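Local structure of protein synthesis inhibitor I (Hordeum vulgare, 4FBC) at residues F45-P50 against A219-T224; T130-G135 against L170-N175; T178-V183 against N253-L258; K208-G213 against E241-R246. The protein belongs to the ribosome-inactivating proteins of plants, a family of protein synthesis inhibitors, and holds adenosine monophosphate in a pocket. The protein carries 3 engineered substitutions. One frame throughout, in Å; residues are numbered along the deposited sequence.

Interaction 1 (F45-P50 against A219-T224)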
loop_
_atom_site.group_PDB
_atom_site.type_symbol
_atom_site.label_atom_id
_atom_site.label_comp_id
_atom_site.label_asym_id
_atom_site.label_seq_id
_atom_site.Cartn_x
_atom_site.Cartn_y
_atom_site.Cartn_z
ATOM N N PHE A 45 -0.561 9.406 -16.225
ATOM C CA PHE A 45 -0.379 7.959 -16.284
ATOM C C PHE A 45 0.979 7.673 -16.899
ATOM O O PHE A 45 1.542 8.526 -17.582
ATOM C CB PHE A 45 -1.437 7.325 -17.198
ATOM C CG PHE A 45 -2.810 7.286 -16.617
ATOM C CD1 PHE A 45 -3.596 8.434 -16.578
ATOM C CD2 PHE A 45 -3.347 6.084 -16.175
ATOM C CE1 PHE A 45 -4.894 8.384 -16.058
ATOM C CE2 PHE A 45 -4.636 6.026 -15.649
ATOM C CZ PHE A 45 -5.408 7.184 -15.591
ATOM N N SER A 46 1.501 6.465 -16.676
ATOM C CA SER A 46 2.716 6.004 -17.355
ATOM C C SER A 46 2.446 4.612 -17.894
ATOM O O SER A 46 2.153 3.707 -17.113
ATOM C CB SER A 46 3.893 5.929 -16.372
ATOM O OG SER A 46 5.080 5.504 -17.035
ATOM N N HIS A 47 2.554 4.446 -19.216
ATOM C CA HIS A 47 2.264 3.163 -19.879
ATOM C C HIS A 47 0.912 2.617 -19.435
ATOM O O HIS A 47 0.756 1.415 -19.158
ATOM C CB HIS A 47 3.390 2.157 -19.611
ATOM C CG HIS A 47 4.730 2.628 -20.086
ATOM N ND1 HIS A 47 5.395 2.045 -21.145
ATOM C CD2 HIS A 47 5.516 3.646 -19.661
ATOM C CE1 HIS A 47 6.540 2.677 -21.342
ATOM N NE2 HIS A 47 6.637 3.651 -20.458
ATOM N N ASN A 48 -0.060 3.523 -19.368
ATOM C CA ASN A 48 -1.431 3.212 -18.960
ATOM C C ASN A 48 -1.549 2.621 -17.551
ATOM O O ASN A 48 -2.505 1.902 -17.242
ATOM C CB ASN A 48 -2.132 2.316 -19.994
ATOM C CG ASN A 48 -3.649 2.375 -19.889
ATOM O OD1 ASN A 48 -4.207 3.324 -19.327
ATOM N ND2 ASN A 48 -4.326 1.363 -20.434
ATOM N N ARG A 49 -0.576 2.937 -16.699
ATOM C CA ARG A 49 -0.677 2.625 -15.281
ATOM C C ARG A 49 -0.825 3.948 -14.546
ATOM O O ARG A 49 -0.204 4.946 -14.932
ATOM C CB ARG A 49 0.583 1.913 -14.774
ATOM C CG ARG A 49 0.869 0.569 -15.431
ATOM C CD ARG A 49 -0.359 -0.346 -15.422
ATOM N NE ARG A 49 -0.928 -0.501 -14.086
ATOM C CZ ARG A 49 -2.192 -0.831 -13.845
ATOM N NH1 ARG A 49 -3.021 -1.051 -14.862
ATOM N NH2 ARG A 49 -2.630 -0.943 -12.593
ATOM N N PRO A 50 -1.639 3.966 -13.481
ATOM C CA PRO A 50 -1.846 5.228 -12.757
ATOM C C PRO A 50 -0.600 5.688 -11.978
ATOM O O PRO A 50 0.213 4.863 -11.544
ATOM C CB PRO A 50 -2.999 4.899 -11.803
ATOM C CG PRO A 50 -2.865 3.422 -11.540
ATOM C CD PRO A 50 -2.349 2.838 -12.854
ATOM N N ALA A 219 10.387 5.206 -10.689
ATOM C CA ALA A 219 11.273 6.126 -11.395
ATOM C C ALA A 219 11.794 5.543 -12.712
ATOM O O ALA A 219 11.852 6.242 -13.716
ATOM C CB ALA A 219 12.427 6.547 -10.497
ATOM N N ALA A 220 12.176 4.266 -12.718
ATOM C CA ALA A 220 12.643 3.626 -13.945
ATOM C C ALA A 220 11.631 3.677 -15.095
ATOM O O ALA A 220 12.000 3.878 -16.255
ATOM C CB ALA A 220 13.074 2.182 -13.669
ATOM N N LEU A 221 10.353 3.469 -14.790
ATOM C CA LEU A 221 9.348 3.568 -15.837
ATOM C C LEU A 221 9.087 5.023 -16.241
ATOM O O LEU A 221 8.981 5.321 -17.434
ATOM C CB LEU A 221 8.045 2.874 -15.419
ATOM C CG LEU A 221 7.055 2.720 -16.567
ATOM C CD1 LEU A 221 7.649 1.866 -17.697
ATOM C CD2 LEU A 221 5.772 2.089 -16.046
ATOM N N LEU A 222 9.004 5.922 -15.258
ATOM C CA LEU A 222 8.778 7.347 -15.546
ATOM C C LEU A 222 9.828 7.940 -16.486
ATOM O O LEU A 222 9.521 8.799 -17.319
ATOM C CB LEU A 222 8.723 8.159 -14.248
ATOM C CG LEU A 222 7.469 7.931 -13.396
ATOM C CD1 LEU A 222 7.639 8.513 -11.995
ATOM C CD2 LEU A 222 6.258 8.541 -14.086
ATOM N N LYS A 223 11.069 7.492 -16.344
ATOM C CA LYS A 223 12.150 7.966 -17.206
ATOM C C LYS A 223 11.901 7.670 -18.679
ATOM O O LYS A 223 12.314 8.436 -19.555
ATOM C CB LYS A 223 13.490 7.375 -16.753
ATOM C CG LYS A 223 14.013 7.998 -15.474
ATOM C CD LYS A 223 15.304 7.359 -15.018
ATOM C CE LYS A 223 15.783 8.002 -13.724
ATOM N NZ LYS A 223 17.067 7.398 -13.236
ATOM N N THR A 224 11.208 6.575 -18.965
ATOM C CA THR A 224 10.955 6.206 -20.356
ATOM C C THR A 224 9.914 7.103 -21.037
ATOM O O THR A 224 9.802 7.120 -22.271
ATOM C CB THR A 224 10.559 4.705 -20.497
ATOM O OG1 THR A 224 9.279 4.486 -19.895
ATOM C CG2 THR A 224 11.608 3.806 -19.842
#
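Ser46 and Leu222 are the nearest residues, CA to CA 6.5 Å, where a tight β hairpin meets helix 214-225. The hairpin closes through a type I' turn from Ser46 to Arg49, with both central residues at positive phi. Its strands 45-46 and 49-50 exchange hydrogen bonds between Ser46 and Arg49, which presents His47 to the helix. The imidazole lies across Leu221: CD1 sits over one ring face, offset toward the rim and 3.6 Å from the centroid, a CH-pi contact suited to a leucine methyl against an aromatic ring. At the edge, His47 NE2 donates to Thr224 OG1 (2.8 Å), with the hydroxyl tilted 22° out of the ring plane. Thr224 OG1 is placed between its backbone N and carbonyl carbon (chi1 68°), from where it donates to Leu221 O at 2.6 Å. Ser46 OG lies anti to its backbone N and rests against Leu221 CG at 3.4 Å, while it is hydrogen-bonded to Asp225 OD2. Helix 248-254 also packs on His47 and Leu221. The threonine hydroxyl thus works twice, accepting from the imidazole and donating to the helix backbone, which fixes its rotation and is consistent with a histidine proton on NE2.

Interaction 2 (T130-G135 against L170-N175)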
loop_
_atom_site.group_PDB
_atom_site.type_symbol
_atom_site.label_atom_id
_atom_site.label_comp_id
_atom_site.label_asym_id
_atom_site.label_seq_id
_atom_site.Cartn_x
_atom_site.Cartn_y
_atom_site.Cartn_z
ATOM N N THR A 130 10.160 -12.656 2.616
ATOM C CA THR A 130 9.956 -13.972 2.022
ATOM C C THR A 130 9.538 -15.019 3.065
ATOM O O THR A 130 9.279 -16.172 2.722
ATOM C CB THR A 130 11.217 -14.434 1.262
ATOM O OG1 THR A 130 12.391 -14.035 1.988
ATOM C CG2 THR A 130 11.254 -13.811 -0.124
ATOM N N ASN A 131 9.465 -14.603 4.329
ATOM C CA ASN A 131 9.115 -15.492 5.441
ATOM C C ASN A 131 7.675 -15.325 5.916
ATOM O O ASN A 131 7.200 -16.099 6.754
ATOM C CB ASN A 131 10.046 -15.263 6.642
ATOM C CG ASN A 131 11.485 -15.661 6.363
ATOM O OD1 ASN A 131 11.753 -16.542 5.544
ATOM N ND2 ASN A 131 12.424 -15.011 7.052
ATOM N N VAL A 132 6.987 -14.310 5.397
ATOM C CA VAL A 132 5.646 -13.983 5.877
ATOM C C VAL A 132 4.553 -14.756 5.137
ATOM O O VAL A 132 4.352 -14.575 3.936
ATOM C CB VAL A 132 5.352 -12.474 5.741
ATOM C CG1 VAL A 132 4.017 -12.133 6.384
ATOM C CG2 VAL A 132 6.478 -11.657 6.372
ATOM N N ALA A 133 3.830 -15.601 5.866
ATOM C CA ALA A 133 2.715 -16.342 5.278
ATOM C C ALA A 133 1.542 -15.415 4.981
ATOM O O ALA A 133 1.072 -14.686 5.860
ATOM C CB ALA A 133 2.276 -17.468 6.198
ATOM N N LEU A 134 1.069 -15.453 3.743
ATOM C CA LEU A 134 -0.108 -14.691 3.355
ATOM C C LEU A 134 -1.221 -15.672 2.993
ATOM O O LEU A 134 -0.944 -16.821 2.636
ATOM C CB LEU A 134 0.219 -13.787 2.168
ATOM C CG LEU A 134 1.384 -12.813 2.419
ATOM C CD1 LEU A 134 1.690 -11.991 1.186
ATOM C CD2 LEU A 134 1.074 -11.920 3.589
ATOM N N GLY A 135 -2.466 -15.220 3.084
ATOM C CA GLY A 135 -3.610 -16.059 2.751
ATOM C C GLY A 135 -4.871 -15.559 3.424
ATOM O O GLY A 135 -4.827 -14.591 4.195
ATOM N N LEU A 170 -1.103 -7.286 6.875
ATOM C CA LEU A 170 -1.961 -6.310 6.218
ATOM C C LEU A 170 -1.209 -5.409 5.243
ATOM O O LEU A 170 -1.740 -5.051 4.196
ATOM C CB LEU A 170 -2.728 -5.475 7.242
ATOM C CG LEU A 170 -3.622 -6.255 8.198
ATOM C CD1 LEU A 170 -4.472 -5.308 9.022
ATOM C CD2 LEU A 170 -4.509 -7.243 7.421
ATOM N N LEU A 171 0.016 -5.026 5.593
ATOM C CA LEU A 171 0.822 -4.199 4.703
ATOM C C LEU A 171 0.982 -4.892 3.360
ATOM O O LEU A 171 0.843 -4.269 2.300
ATOM C CB LEU A 171 2.196 -3.937 5.325
ATOM C CG LEU A 171 2.209 -2.735 6.254
ATOM C CD1 LEU A 171 3.558 -2.629 6.932
ATOM C CD2 LEU A 171 1.909 -1.477 5.480
ATOM N N LEU A 172 1.251 -6.193 3.412
ATOM C CA LEU A 172 1.444 -6.970 2.202
ATOM C C LEU A 172 0.143 -7.168 1.436
ATOM O O LEU A 172 0.109 -6.995 0.218
ATOM C CB LEU A 172 2.110 -8.308 2.528
ATOM C CG LEU A 172 3.606 -8.191 2.815
ATOM C CD1 LEU A 172 4.074 -9.395 3.614
ATOM C CD2 LEU A 172 4.388 -8.078 1.508
ATOM N N MET A 173 -0.937 -7.484 2.148
ATOM C CA MET A 173 -2.185 -7.860 1.475
ATOM C C MET A 173 -3.055 -6.673 1.072
ATOM O O MET A 173 -3.982 -6.816 0.258
ATOM C CB MET A 173 -2.959 -8.861 2.336
ATOM C CG MET A 173 -2.182 -10.170 2.519
ATOM S SD MET A 173 -3.107 -11.411 3.444
ATOM C CE MET A 173 -4.152 -12.102 2.142
ATOM N N VAL A 174 -2.754 -5.500 1.623
ATOM C CA VAL A 174 -3.448 -4.275 1.242
ATOM C C VAL A 174 -2.503 -3.291 0.544
ATOM O O VAL A 174 -2.649 -3.023 -0.643
ATOM C CB VAL A 174 -4.138 -3.600 2.452
ATOM C CG1 VAL A 174 -4.815 -2.302 2.034
ATOM C CG2 VAL A 174 -5.157 -4.540 3.081
ATOM N N ASN A 175 -1.532 -2.748 1.273
ATOM C CA ASN A 175 -0.684 -1.701 0.697
ATOM C C ASN A 175 0.210 -2.149 -0.453
ATOM O O ASN A 175 0.227 -1.499 -1.506
ATOM C CB ASN A 175 0.158 -1.023 1.786
ATOM C CG ASN A 175 -0.671 -0.605 2.961
ATOM O OD1 ASN A 175 -1.281 -1.440 3.622
ATOM N ND2 ASN A 175 -0.708 0.697 3.237
#
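Leu134 pushes its CD2 methyl between two residues of helix 157-179, reaching Met173 CG at 3.8 Å and Leu172 CB at 3.9 Å. It meets the two differently, crossing Leu172 at about a right angle but sliding past Met173 in the opposite direction. Its other methyl, CD1, also rests on Leu172 CB, so both branches of the leucine are used. Leu172 CD1 meets Val132, whose CG1 approaches it at 3.9 Å, and the side chains run obliquely to each other. Branched aliphatic residues suit this surface because their methyls fill the spacing between loop and helix without any polar atom to satisfy.

Met173 is the long, flexible member. Its chain bends at the thioether (chi3 82°), carrying CE back onto the main chain of Gly135, 3.3 Å from Gly135 O. Gly135 offers a bare backbone surface to this methyl. Its phi of 158° would jam any CB against the carbonyl oxygen of Leu134, so glycine fits here for its backbone alone, and it stands at the N-cap of helix 136-147. Phe186 and Leu190 of helix 181-190 also pack on Leu134, and Tyr28 OH hydrogen-bonds to Met173 O.

The long helix has a wider pi-type turn at 171-175. In this ribosome-inactivating protein fold, the contact seats the short, weakly bonded strand at 134-135 and the start of helix 136-147 on a core helix whose neighbouring Leu171 lines the adenosine monophosphate pocket.

Interaction 3 (T178-V183 against N253-L258). With AMP (adenosine monophosphate), chain E.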
loop_
_atom_site.group_PDB
_atom_site.type_symbol
_atom_site.label_atom_id
_atom_site.label_comp_id
_atom_site.label_asym_id
_atom_site.label_seq_id
_atom_site.Cartn_x
_atom_site.Cartn_y
_atom_site.Cartn_z
ATOM N N THR A 178 -1.836 -3.025 -3.455
ATOM C CA THR A 178 -2.219 -1.825 -4.207
ATOM C C THR A 178 -1.066 -1.356 -5.105
ATOM O O THR A 178 -1.258 -1.051 -6.290
ATOM C CB THR A 178 -2.668 -0.705 -3.242
ATOM O OG1 THR A 178 -3.852 -1.119 -2.540
ATOM C CG2 THR A 178 -2.957 0.578 -3.990
ATOM N N ARG A 179 0.144 -1.316 -4.549
ATOM C CA ARG A 179 1.303 -0.851 -5.303
ATOM C C ARG A 179 1.700 -1.735 -6.482
ATOM O O ARG A 179 2.182 -1.231 -7.495
ATOM C CB ARG A 179 2.506 -0.718 -4.378
ATOM C CG ARG A 179 2.419 0.473 -3.434
ATOM C CD ARG A 179 3.447 0.321 -2.332
ATOM N NE ARG A 179 3.474 1.486 -1.440
ATOM C CZ ARG A 179 3.818 1.432 -0.158
ATOM N NH1 ARG A 179 4.161 0.273 0.384
ATOM N NH2 ARG A 179 3.834 2.539 0.579
ATOM N N PHE A 180 1.518 -3.045 -6.345
ATOM C CA PHE A 180 2.060 -4.001 -7.314
ATOM C C PHE A 180 1.042 -5.008 -7.811
ATOM O O PHE A 180 0.402 -5.688 -7.009
ATOM C CB PHE A 180 3.226 -4.783 -6.696
ATOM C CG PHE A 180 4.372 -3.922 -6.297
ATOM C CD1 PHE A 180 5.237 -3.416 -7.258
ATOM C CD2 PHE A 180 4.572 -3.596 -4.964
ATOM C CE1 PHE A 180 6.295 -2.597 -6.888
ATOM C CE2 PHE A 180 5.622 -2.783 -4.592
ATOM C CZ PHE A 180 6.482 -2.290 -5.556
ATOM N N GLN A 181 0.915 -5.107 -9.131
ATOM C CA GLN A 181 0.036 -6.111 -9.750
ATOM C C GLN A 181 0.540 -7.520 -9.485
ATOM O O GLN A 181 -0.235 -8.482 -9.474
ATOM C CB GLN A 181 -0.068 -5.883 -11.263
ATOM C CG GLN A 181 -0.569 -4.491 -11.656
ATOM C CD GLN A 181 -1.079 -4.452 -13.079
ATOM O OE1 GLN A 181 -2.096 -5.074 -13.396
ATOM N NE2 GLN A 181 -0.375 -3.735 -13.952
ATOM N N THR A 182 1.847 -7.650 -9.295
ATOM C CA THR A 182 2.427 -8.954 -8.972
ATOM C C THR A 182 1.913 -9.419 -7.611
ATOM O O THR A 182 1.433 -10.552 -7.465
ATOM C CB THR A 182 3.950 -8.882 -8.938
ATOM O OG1 THR A 182 4.330 -7.696 -8.234
ATOM C CG2 THR A 182 4.532 -8.847 -10.353
ATOM N N VAL A 183 2.000 -8.541 -6.613
ATOM C CA VAL A 183 1.540 -8.876 -5.269
ATOM C C VAL A 183 0.018 -9.080 -5.189
ATOM O O VAL A 183 -0.446 -10.020 -4.542
ATOM C CB VAL A 183 2.007 -7.837 -4.243
ATOM C CG1 VAL A 183 1.448 -8.154 -2.856
ATOM C CG2 VAL A 183 3.547 -7.778 -4.218
ATOM N N ASN A 253 3.329 -4.096 -16.511
ATOM C CA ASN A 253 2.594 -5.237 -15.961
ATOM C C ASN A 253 2.832 -5.446 -14.469
ATOM O O ASN A 253 2.022 -6.074 -13.794
ATOM C CB ASN A 253 2.939 -6.516 -16.726
ATOM C CG ASN A 253 2.220 -6.606 -18.047
ATOM O OD1 ASN A 253 1.008 -6.364 -18.126
ATOM N ND2 ASN A 253 2.953 -6.945 -19.100
ATOM N N THR A 254 3.940 -4.917 -13.951
ATOM C CA THR A 254 4.297 -5.113 -12.547
ATOM C C THR A 254 3.722 -4.038 -11.622
ATOM O O THR A 254 3.260 -4.347 -10.517
ATOM C CB THR A 254 5.830 -5.198 -12.373
ATOM O OG1 THR A 254 6.315 -6.305 -13.145
ATOM C CG2 THR A 254 6.205 -5.387 -10.897
ATOM N N LEU A 255 3.732 -2.788 -12.082
ATOM C CA LEU A 255 3.311 -1.656 -11.256
ATOM C C LEU A 255 1.784 -1.550 -11.182
ATOM O O LEU A 255 1.114 -1.424 -12.206
ATOM C CB LEU A 255 3.921 -0.347 -11.794
ATOM C CG LEU A 255 5.420 -0.172 -11.503
ATOM C CD1 LEU A 255 6.056 0.789 -12.492
ATOM C CD2 LEU A 255 5.638 0.290 -10.067
ATOM N N GLY A 256 1.245 -1.614 -9.969
ATOM C CA GLY A 256 -0.174 -1.357 -9.740
ATOM C C GLY A 256 -0.463 0.138 -9.795
ATOM O O GLY A 256 -1.365 0.578 -10.504
ATOM N N ILE A 257 0.311 0.920 -9.044
ATOM C CA ILE A 257 0.248 2.387 -9.124
ATOM C C ILE A 257 1.633 2.911 -8.789
ATOM O O ILE A 257 2.281 2.382 -7.897
ATOM C CB ILE A 257 -0.869 2.994 -8.203
ATOM C CG1 ILE A 257 -0.932 4.523 -8.355
ATOM C CG2 ILE A 257 -0.697 2.554 -6.732
ATOM C CD1 ILE A 257 -2.206 5.149 -7.719
ATOM N N LEU A 258 2.103 3.903 -9.540
ATOM C CA LEU A 258 3.474 4.397 -9.377
ATOM C C LEU A 258 3.524 5.464 -8.290
ATOM O O LEU A 258 2.619 6.278 -8.185
ATOM C CB LEU A 258 4.001 5.010 -10.690
ATOM C CG LEU A 258 4.460 4.111 -11.844
ATOM C CD1 LEU A 258 3.269 3.410 -12.509
ATOM C CD2 LEU A 258 5.266 4.886 -12.878
HETATM P P AMP E . 11.437 5.125 3.677
HETATM O O1P AMP E . 11.702 4.517 5.039
HETATM O O2P AMP E . 12.625 5.474 2.804
HETATM O O3P AMP E . 10.549 6.343 3.829
HETATM O "O5'" AMP E . 10.432 4.190 2.864
HETATM C "C5'" AMP E . 10.905 3.269 1.890
HETATM C "C4'" AMP E . 9.784 2.404 1.369
HETATM O "O4'" AMP E . 9.311 1.531 2.429
HETATM C "C3'" AMP E . 8.533 3.146 0.909
HETATM O "O3'" AMP E . 8.643 3.656 -0.413
HETATM C "C2'" AMP E . 7.436 2.104 1.075
HETATM O "O2'" AMP E . 7.439 1.195 -0.025
HETATM C "C1'" AMP E . 7.913 1.357 2.328
HETATM N N9 AMP E . 7.285 1.867 3.571
HETATM C C8 AMP E . 7.921 2.516 4.575
HETATM N N7 AMP E . 7.072 2.843 5.585
HETATM C C5 AMP E . 5.848 2.384 5.237
HETATM C C6 AMP E . 4.491 2.377 5.847
HETATM N N6 AMP E . 4.269 2.947 7.063
HETATM N N1 AMP E . 3.486 1.780 5.149
HETATM C C2 AMP E . 3.696 1.218 3.938
HETATM N N3 AMP E . 4.898 1.181 3.330
HETATM C C4 AMP E . 5.997 1.733 3.919
HETATM O O HOH W 1 -1.012 -7.060 -15.845
#
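Arg179 O is gripped by two backbone donors, Gly256 N at 2.7 Å and Ile257 N at 3.2 Å, where helix 157-179 breaks before helix 181-190. In this ribosome-inactivating protein fold the helix break lies beside the adenosine monophosphate pocket. Both N-H groups come from the same face of the carbonyl, above its plane. Two residues on, Gln181 N donates to Thr254 O at 2.8 Å, and together these bonds make a single β bridge between Phe180 and Leu255, two residues that each leave a helix here. Phe180 is also the N-cap of the next helix.

The backbones come so close at Gly256 that only a residue without a side chain fits: a CB would fall on Thr178 O. Gln181 supplies the side-chain bond. Its CG packs on Leu255 O and Gly256 CA, and NE2 at the far end donates to Leu255 O (3.3 Å) from above the carbonyl plane. A water joins Asn253 OD1 to Gln181 OE1, the latter bond weak. β-Branched side chains pack at the sides: Thr182 CG2 touches Thr254 CG2 at 3.9 Å, and Thr178 lies alongside Ile257.

Further out, Arg49 NE and NH2 bond to Leu255 O and Gly256 O, tying in the hairpin of residues 45-50. On the pocket side, Trp214 makes a cation-pi contact with Arg179, whose NH2 bonds to Asn86 O and whose NH1 pairs with Glu176. The extended arginine ends with NH1 donating to N3 of adenosine monophosphate at 3.2 Å and 152°, N3 at the guanidinium edge and the ribose O2' over one face.

Interaction 4 (K208-G213 against E241-R246)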
loop_
_atom_site.group_PDB
_atom_site.type_symbol
_atom_site.label_atom_id
_atom_site.label_comp_id
_atom_site.label_asym_id
_atom_site.label_seq_id
_atom_site.Cartn_x
_atom_site.Cartn_y
_atom_site.Cartn_z
ATOM N N LYS A 208 9.795 -9.585 -3.400
ATOM C CA LYS A 208 10.475 -8.947 -2.277
ATOM C C LYS A 208 11.272 -7.753 -2.787
ATOM O O LYS A 208 11.192 -6.670 -2.216
ATOM C CB LYS A 208 11.396 -9.928 -1.527
ATOM C CG LYS A 208 12.285 -9.234 -0.486
ATOM C CD LYS A 208 12.980 -10.229 0.441
ATOM C CE LYS A 208 13.947 -11.135 -0.314
ATOM N NZ LYS A 208 14.470 -12.223 0.583
ATOM N N ALA A 209 12.016 -7.948 -3.877
ATOM C CA ALA A 209 12.813 -6.866 -4.469
ATOM C C ALA A 209 11.926 -5.714 -4.934
ATOM O O ALA A 209 12.248 -4.535 -4.715
ATOM C CB ALA A 209 13.660 -7.389 -5.618
ATOM N N GLN A 210 10.806 -6.057 -5.572
ATOM C CA GLN A 210 9.818 -5.060 -5.989
ATOM C C GLN A 210 9.295 -4.262 -4.802
ATOM O O GLN A 210 9.336 -3.021 -4.812
ATOM C CB GLN A 210 8.649 -5.741 -6.720
ATOM C CG GLN A 210 9.020 -6.335 -8.083
ATOM C CD GLN A 210 8.066 -7.429 -8.516
ATOM O OE1 GLN A 210 6.956 -7.539 -7.992
ATOM N NE2 GLN A 210 8.496 -8.254 -9.459
ATOM N N VAL A 211 8.815 -4.970 -3.780
ATOM C CA VAL A 211 8.307 -4.321 -2.570
ATOM C C VAL A 211 9.356 -3.387 -1.947
ATOM O O VAL A 211 9.037 -2.266 -1.536
ATOM C CB VAL A 211 7.803 -5.352 -1.535
ATOM C CG1 VAL A 211 7.584 -4.692 -0.178
ATOM C CG2 VAL A 211 6.496 -5.996 -2.022
ATOM N N ASN A 212 10.608 -3.835 -1.921
ATOM C CA ASN A 212 11.690 -3.031 -1.341
ATOM C C ASN A 212 12.262 -1.950 -2.276
ATOM O O ASN A 212 13.185 -1.220 -1.897
ATOM C CB ASN A 212 12.810 -3.949 -0.822
ATOM C CG ASN A 212 12.416 -4.704 0.442
ATOM O OD1 ASN A 212 11.551 -4.264 1.209
ATOM N ND2 ASN A 212 13.062 -5.846 0.670
ATOM N N GLY A 213 11.706 -1.834 -3.485
ATOM C CA GLY A 213 12.182 -0.869 -4.467
ATOM C C GLY A 213 11.091 -0.159 -5.271
ATOM O O GLY A 213 11.271 0.138 -6.454
ATOM N N GLU A 241 17.177 -6.411 -12.653
ATOM C CA GLU A 241 17.210 -7.867 -12.727
ATOM C C GLU A 241 16.670 -8.536 -11.469
ATOM O O GLU A 241 16.026 -9.589 -11.530
ATOM C CB GLU A 241 18.642 -8.336 -12.993
ATOM C CG GLU A 241 18.702 -9.581 -13.837
ATOM C CD GLU A 241 17.973 -9.403 -15.153
ATOM O OE1 GLU A 241 18.234 -8.394 -15.853
ATOM O OE2 GLU A 241 17.127 -10.266 -15.477
ATOM N N LYS A 242 16.941 -7.919 -10.328
ATOM C CA LYS A 242 16.549 -8.469 -9.041
ATOM C C LYS A 242 15.025 -8.529 -8.890
ATOM O O LYS A 242 14.495 -9.358 -8.143
ATOM C CB LYS A 242 17.163 -7.618 -7.929
ATOM C CG LYS A 242 17.381 -8.346 -6.623
ATOM C CD LYS A 242 17.947 -7.397 -5.569
ATOM C CE LYS A 242 17.709 -7.928 -4.163
ATOM N NZ LYS A 242 18.297 -7.034 -3.117
ATOM N N MET A 243 14.330 -7.634 -9.589
ATOM C CA MET A 243 12.866 -7.613 -9.587
ATOM C C MET A 243 12.257 -8.479 -10.682
ATOM O O MET A 243 11.026 -8.631 -10.753
ATOM C CB MET A 243 12.369 -6.184 -9.785
ATOM C CG MET A 243 12.730 -5.255 -8.660
ATOM S SD MET A 243 12.018 -3.646 -9.018
ATOM C CE MET A 243 12.592 -2.700 -7.608
ATOM N N GLY A 244 13.106 -9.021 -11.551
ATOM C CA GLY A 244 12.641 -9.797 -12.693
ATOM C C GLY A 244 12.068 -8.904 -13.786
ATOM O O GLY A 244 11.352 -9.369 -14.675
ATOM N N VAL A 245 12.396 -7.617 -13.718
ATOM C CA VAL A 245 11.823 -6.623 -14.617
ATOM C C VAL A 245 12.884 -6.081 -15.551
ATOM O O VAL A 245 13.701 -5.246 -15.159
ATOM C CB VAL A 245 11.202 -5.458 -13.811
ATOM C CG1 VAL A 245 10.656 -4.375 -14.753
ATOM C CG2 VAL A 245 10.110 -5.972 -12.903
ATOM N N ARG A 246 12.873 -6.564 -16.788
ATOM C CA ARG A 246 13.898 -6.188 -17.753
ATOM C C ARG A 246 13.432 -5.160 -18.776
ATOM O O ARG A 246 14.253 -4.491 -19.394
ATOM C CB ARG A 246 14.397 -7.424 -18.491
ATOM C CG ARG A 246 15.167 -8.367 -17.611
ATOM C CD ARG A 246 15.831 -9.413 -18.465
ATOM N NE ARG A 246 16.457 -10.447 -17.656
ATOM C CZ ARG A 246 16.828 -11.631 -18.128
ATOM N NH1 ARG A 246 16.625 -11.930 -19.408
ATOM N NH2 ARG A 246 17.395 -12.518 -17.320
#
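Met243 carries most of the apolar contact with the end of helix 205-211, where the CA atoms of Ala209 and Met243 are 5.2 Å apart. The thioether chain is extended beyond CG, with CE anti to CB (chi3 -179°), which carries the methyl to Gly213 O (3.3 Å) and Ala209 O (3.4 Å). Met243 CG passes Ala209 CB at 3.8 Å, and its CB meets Gln210 CG at the same separation. A small residue suits position 209, since Ala209 CB already presses against Lys242 O at 3.3 Å. A CB on Gly213 would clash with Met243 CE, so the bare backbone matters there too.

The polar part is one bond. Gln210 NE2 donates to Met243 O at 2.9 Å, with an N-H...O angle of 157°; the donor lies in the carbonyl plane and the acceptor in the amide plane. Met243 O can only accept, which puts NE2 on this side; OE1 is hydrogen-bonded to Thr182 OG1.

Residues 241-243 form a 3-10 segment, and Gly244, at positive phi, makes a G1 β bulge with Val245. The amide bond and the methionine packing join this loop before helix 248-254 to the helix end where Gly213 stands at the N-cap position of helix 214-225, directly before Trp214 of the adenosine monophosphate pocket.

Overall arrangement
From the N terminus, the hairpin at 45-50 closes the longest loop by meeting helix 214-225 in interaction 1. Interaction 2 lies wholly within that span, joining 130-135 to helix 157-179, and is complete before interactions 3 and 4 begin. Interaction 3 opens at 178-183, where that helix gives way to helix 181-190, and closes at 253-258 after helix 248-254, crossing interaction 1. Interaction 4, tying helix 205-211 to the loop at 241-246, falls inside interaction 3 and also crosses interaction 1. Interaction 3 is the hub: Arg49 and Pro50 reach it from interaction 1, Leu172 from interaction 2, Gln210 from interaction 4. Thr130 and Lys208 join interactions 2 and 4.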